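Extracellular solute-binding protein, family 5 (Chelativorans sp., PDB 6WM6) binds EDTA and other aminopolycarboxylates in the periplasm and probably delivers them to an ABC transporter for uptake. Local coordinates at residues R74-P79 and Q231-V236; D250-R255 and Y554-W559. One frame throughout, in Å; residues are numbered along the deposited sequence.

Contact 1: R74-P79 and Q231-V236; sequences RTVTLP and QLVTLV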
# COMPACT_ATOMS: atom_id res chain seq x y z
N ARG A 74 -6.56 -7.77 3.34
CA ARG A 74 -6.05 -7.13 4.55
C ARG A 74 -7.21 -6.58 5.37
O ARG A 74 -7.27 -6.77 6.59
CB ARG A 74 -5.06 -6.03 4.15
CG ARG A 74 -4.03 -5.71 5.20
CD ARG A 74 -2.94 -4.76 4.68
NE ARG A 74 -2.22 -5.32 3.54
CZ ARG A 74 -2.24 -4.84 2.31
NH1 ARG A 74 -2.95 -3.78 1.99
NH2 ARG A 74 -1.54 -5.46 1.37
N THR A 75 -8.15 -5.88 4.72
CA THR A 75 -9.29 -5.30 5.42
C THR A 75 -10.15 -6.38 6.08
O THR A 75 -10.55 -6.24 7.24
CB THR A 75 -10.12 -4.47 4.43
OG1 THR A 75 -9.34 -3.32 4.06
CG2 THR A 75 -11.42 -3.98 5.03
N VAL A 76 -10.45 -7.45 5.36
CA VAL A 76 -11.37 -8.46 5.86
C VAL A 76 -10.75 -9.29 6.98
O VAL A 76 -11.47 -9.81 7.83
CB VAL A 76 -11.84 -9.34 4.69
CG1 VAL A 76 -12.59 -10.55 5.18
CG2 VAL A 76 -12.70 -8.52 3.74
N THR A 77 -9.44 -9.46 6.99
CA THR A 77 -8.79 -10.30 8.01
C THR A 77 -8.16 -9.50 9.14
O THR A 77 -7.83 -10.11 10.17
CB THR A 77 -7.79 -11.32 7.42
OG1 THR A 77 -6.67 -10.68 6.78
CG2 THR A 77 -8.48 -12.24 6.42
N LEU A 78 -8.01 -8.19 9.01
CA LEU A 78 -7.56 -7.39 10.16
C LEU A 78 -8.37 -7.64 11.43
O LEU A 78 -7.77 -7.64 12.52
CB LEU A 78 -7.50 -5.89 9.82
CG LEU A 78 -6.20 -5.43 9.21
CD1 LEU A 78 -6.39 -4.04 8.62
CD2 LEU A 78 -5.03 -5.44 10.19
N PRO A 79 -9.69 -7.87 11.37
CA PRO A 79 -10.45 -8.13 12.61
C PRO A 79 -10.17 -9.46 13.27
O PRO A 79 -10.60 -9.64 14.41
CB PRO A 79 -11.91 -8.05 12.15
CG PRO A 79 -11.86 -7.21 10.90
CD PRO A 79 -10.57 -7.65 10.23
N GLN A 231 -20.13 -12.94 -2.47
CA GLN A 231 -21.25 -12.17 -1.96
C GLN A 231 -20.98 -11.51 -0.62
O GLN A 231 -21.15 -10.29 -0.50
CB GLN A 231 -22.49 -13.06 -1.82
CG GLN A 231 -22.96 -13.70 -3.11
CD GLN A 231 -23.43 -12.67 -4.13
OE1 GLN A 231 -24.10 -11.70 -3.79
NE2 GLN A 231 -23.07 -12.89 -5.39
N LEU A 232 -20.61 -12.27 0.41
CA LEU A 232 -20.69 -11.73 1.77
C LEU A 232 -19.84 -12.51 2.75
O LEU A 232 -19.96 -13.74 2.85
CB LEU A 232 -22.16 -11.78 2.23
CG LEU A 232 -22.50 -11.13 3.56
CD1 LEU A 232 -22.37 -9.62 3.45
CD2 LEU A 232 -23.90 -11.52 4.01
N VAL A 233 -19.01 -11.79 3.51
CA VAL A 233 -18.32 -12.33 4.69
C VAL A 233 -19.08 -11.82 5.90
O VAL A 233 -19.27 -10.60 6.04
CB VAL A 233 -16.86 -11.84 4.75
CG1 VAL A 233 -16.11 -12.61 5.84
CG2 VAL A 233 -16.16 -11.98 3.41
N THR A 234 -19.50 -12.71 6.78
CA THR A 234 -20.18 -12.35 8.01
C THR A 234 -19.30 -12.69 9.20
O THR A 234 -18.96 -13.86 9.39
CB THR A 234 -21.54 -13.05 8.12
OG1 THR A 234 -22.35 -12.64 7.01
CG2 THR A 234 -22.23 -12.65 9.40
N LEU A 235 -18.97 -11.68 10.00
CA LEU A 235 -18.21 -11.87 11.23
C LEU A 235 -19.08 -11.57 12.45
O LEU A 235 -20.01 -10.75 12.39
CB LEU A 235 -16.99 -10.96 11.28
CG LEU A 235 -15.94 -11.17 10.20
CD1 LEU A 235 -16.30 -10.54 8.91
CD2 LEU A 235 -14.59 -10.61 10.67
N VAL A 236 -18.76 -12.23 13.56
CA VAL A 236 -19.43 -12.04 14.84
C VAL A 236 -18.36 -11.84 15.89
O VAL A 236 -17.18 -12.15 15.65
CB VAL A 236 -20.33 -13.27 15.19
CG1 VAL A 236 -21.47 -13.38 14.19
CG2 VAL A 236 -19.48 -14.55 15.24

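Contact 2: D250-R255 and Y554-W559; sequences DKLKFR and YNTAEW. With EDO (1,2-ethanediol), chain G.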
# COMPACT_ATOMS: atom_id res chain seq x y z
N ASP A 250 -22.96 -6.77 16.96
CA ASP A 250 -23.38 -8.16 16.89
C ASP A 250 -22.88 -8.83 15.63
O ASP A 250 -22.56 -10.02 15.65
CB ASP A 250 -24.91 -8.25 16.93
CG ASP A 250 -25.49 -7.82 18.27
OD1 ASP A 250 -24.94 -8.23 19.30
OD2 ASP A 250 -26.48 -7.07 18.26
N LYS A 251 -22.81 -8.09 14.52
CA LYS A 251 -22.23 -8.60 13.29
C LYS A 251 -21.50 -7.49 12.57
O LYS A 251 -21.94 -6.33 12.55
CB LYS A 251 -23.27 -9.22 12.35
CG LYS A 251 -24.07 -10.35 12.98
CD LYS A 251 -24.66 -11.29 11.94
CE LYS A 251 -25.53 -12.34 12.61
NZ LYS A 251 -25.99 -13.39 11.65
N LEU A 252 -20.36 -7.86 11.97
CA LEU A 252 -19.59 -7.02 11.07
C LEU A 252 -19.52 -7.78 9.75
O LEU A 252 -19.08 -8.94 9.72
CB LEU A 252 -18.18 -6.79 11.62
CG LEU A 252 -17.21 -6.09 10.67
CD1 LEU A 252 -17.71 -4.71 10.30
CD2 LEU A 252 -15.83 -6.01 11.35
N LYS A 253 -20.00 -7.16 8.68
CA LYS A 253 -20.14 -7.83 7.40
C LYS A 253 -19.33 -7.09 6.34
O LYS A 253 -19.25 -5.85 6.35
CB LYS A 253 -21.61 -7.87 6.96
CG LYS A 253 -22.45 -8.81 7.81
CD LYS A 253 -23.93 -8.68 7.55
CE LYS A 253 -24.68 -9.75 8.31
NZ LYS A 253 -26.15 -9.59 8.16
N PHE A 254 -18.72 -7.85 5.43
CA PHE A 254 -18.05 -7.31 4.25
C PHE A 254 -18.80 -7.81 3.04
O PHE A 254 -18.85 -9.03 2.79
CB PHE A 254 -16.58 -7.71 4.24
CG PHE A 254 -15.80 -7.12 5.38
CD1 PHE A 254 -15.37 -5.80 5.32
CD2 PHE A 254 -15.52 -7.87 6.49
CE1 PHE A 254 -14.65 -5.25 6.36
CE2 PHE A 254 -14.78 -7.32 7.55
CZ PHE A 254 -14.36 -6.02 7.48
N ARG A 255 -19.44 -6.89 2.32
CA ARG A 255 -20.24 -7.22 1.15
C ARG A 255 -19.40 -7.00 -0.10
O ARG A 255 -18.85 -5.92 -0.30
CB ARG A 255 -21.47 -6.30 1.12
CG ARG A 255 -22.35 -6.48 -0.12
CD ARG A 255 -23.26 -7.68 -0.01
NE ARG A 255 -24.26 -7.65 -1.08
CZ ARG A 255 -24.23 -8.40 -2.18
NH1 ARG A 255 -23.27 -9.27 -2.37
NH2 ARG A 255 -25.20 -8.27 -3.08
N TYR A 554 -8.18 -0.96 10.64
CA TYR A 554 -7.14 -1.10 11.66
C TYR A 554 -7.67 -1.14 13.09
O TYR A 554 -6.94 -1.61 13.98
CB TYR A 554 -6.10 0.02 11.55
CG TYR A 554 -6.48 1.35 12.18
CD1 TYR A 554 -7.53 2.12 11.69
CD2 TYR A 554 -5.76 1.85 13.27
CE1 TYR A 554 -7.87 3.33 12.28
CE2 TYR A 554 -6.10 3.07 13.85
CZ TYR A 554 -7.14 3.80 13.34
OH TYR A 554 -7.49 5.00 13.92
N ASN A 555 -8.89 -0.67 13.34
CA ASN A 555 -9.40 -0.53 14.71
C ASN A 555 -10.84 -1.02 14.86
O ASN A 555 -11.64 -0.41 15.57
CB ASN A 555 -9.29 0.92 15.20
CG ASN A 555 -10.29 1.81 14.53
OD1 ASN A 555 -10.66 1.57 13.38
ND2 ASN A 555 -10.72 2.86 15.22
N THR A 556 -11.20 -2.13 14.22
CA THR A 556 -12.59 -2.59 14.25
C THR A 556 -13.09 -2.91 15.66
O THR A 556 -14.30 -2.86 15.88
CB THR A 556 -12.89 -3.79 13.34
OG1 THR A 556 -12.20 -4.97 13.80
CG2 THR A 556 -12.56 -3.49 11.88
N ALA A 557 -12.20 -3.21 16.61
CA ALA A 557 -12.67 -3.41 17.98
C ALA A 557 -13.43 -2.20 18.50
O ALA A 557 -14.25 -2.35 19.43
CB ALA A 557 -11.50 -3.68 18.92
N GLU A 558 -13.17 -1.01 17.95
CA GLU A 558 -13.75 0.22 18.44
C GLU A 558 -15.00 0.64 17.68
O GLU A 558 -15.71 1.54 18.14
CB GLU A 558 -12.72 1.34 18.40
CG GLU A 558 -11.50 1.07 19.31
CD GLU A 558 -10.24 1.84 18.96
OE1 GLU A 558 -10.26 2.82 18.18
OE2 GLU A 558 -9.16 1.45 19.48
N TRP A 559 -15.29 0.03 16.54
CA TRP A 559 -16.42 0.45 15.72
C TRP A 559 -17.73 0.12 16.42
O TRP A 559 -17.91 -0.96 16.99
CB TRP A 559 -16.42 -0.31 14.40
CG TRP A 559 -15.33 0.02 13.42
CD1 TRP A 559 -14.25 0.86 13.63
CD2 TRP A 559 -15.21 -0.47 12.10
NE1 TRP A 559 -13.48 0.90 12.50
CE2 TRP A 559 -14.04 0.09 11.54
CE3 TRP A 559 -15.98 -1.34 11.32
CZ2 TRP A 559 -13.62 -0.20 10.25
CZ3 TRP A 559 -15.58 -1.62 10.04
CH2 TRP A 559 -14.40 -1.04 9.50
C1 EDO G . -8.34 -4.62 14.14
O1 EDO G . -9.48 -4.50 13.30
C2 EDO G . -8.76 -4.90 15.59
O2 EDO G . -9.37 -3.74 16.22

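Contact 1: R74-P79 and Q231-V236
V76 and V233 meet tip to tip, with V76 CG1 4.1 Å from V233 CG1. Both valines place CG1 opposite the backbone N (chi1 170° in V76, -170° in V233). In each case this is the branch that reaches across.

The second touch is P79 on L235. P79 CB lies 4.0 Å from L235 CD2, so the flank of the proline ring rests on one methyl of the leucine. The same methyl also passes 4.3 Å from V76 O. L235 CD2 thus reaches both the V76 carbonyl and the P79 ring. V76 O is buried here and has no hydrogen-bonding partner in the model. The interface is small, and its side-chain contacts are apolar.

Backbone and side-chain bonds hold the residues behind the contact. L78 N donates to R74 O at 2.9 Å. T75 OG1 and T77 OG1 are bonded back to the carbonyls of A71 and V73, one turn earlier. R74 NH1 ties the helix to Q549 O. On the strand side, Q231 and L232 form a classic beta bulge against strand 222-228, just before V233 and L235 point toward the helix.

F254 of strand 251-256 fills in beside the contact, touching T75, V76 and L235. W61 also packs on V76, and F227 on V233. Helix 71-77 therefore packs on the mixed sheet, over strands 232-237 and 251-256, while the P79 backbone bond with Y222 reaches strand 222-228.

Contact 2: D250-R255 and Y554-W559
A buried apolar layer joins L252 to T556 and W559, between the mixed sheet and a short 3-10 turn near the C-terminus. L252 carries the sheet side with both methyls. CD1 meets the six-membered part of the W559 indole at its edge, near the ring plane, 3.8 Å from W559 CZ3. CD2 lies 4.2 Å from T556 CG2, and these two side chains cross at about a right angle. L252 has CG opposite the backbone N (chi1 172°), which sends the fork of methyls out from the strand.

T556 CG2 also sits 3.7 Å above one face of the W559 ring, offset toward its rim. The threonine methyl is thus shared between leucine and indole.

L252 lies on strand 251-256, an inner strand of the mixed sheet. The 3-10 turn over it includes 556-558, and strand 560-561 follows. Side chains brace the turn. W559 NE1 donates to N555 OD1 at 3.0 Å, from above the amide carbonyl plane and well bent (137°). N555 ND2 gives a straighter bond to E558 OE1 (3.0 Å, 159°) and also reaches N542 O. This should limit rotation of the N555 amide.

A 1,2-ethanediol, probably from the crystallisation liquor, binds the turn. Its O1 lies 2.8 Å from T556 OG1 and also accepts from T556 N. Its O2 accepts from A557 N at 2.9 Å.

In the fold
The centres of contacts 1 and 2 are about 8 Å apart, on the same side of the chain's centre. They come in series along the chain: contact 1 closes at 231-236, and contact 2 opens at 250-255. Their strands, 232-237 and 251-256, follow each other in the chain and pair antiparallel in one mixed sheet. L235 N lies 2.8 Å from L252 O, a probable hydrogen bond. On the covering side, P79 CB packs 3.5 Å from T556 OG1. Helix 71-77 with its following loop, and the C-terminal turn, cover adjoining patches of this sheet, bringing early, middle and late parts of the chain into one region of the solute-binding protein.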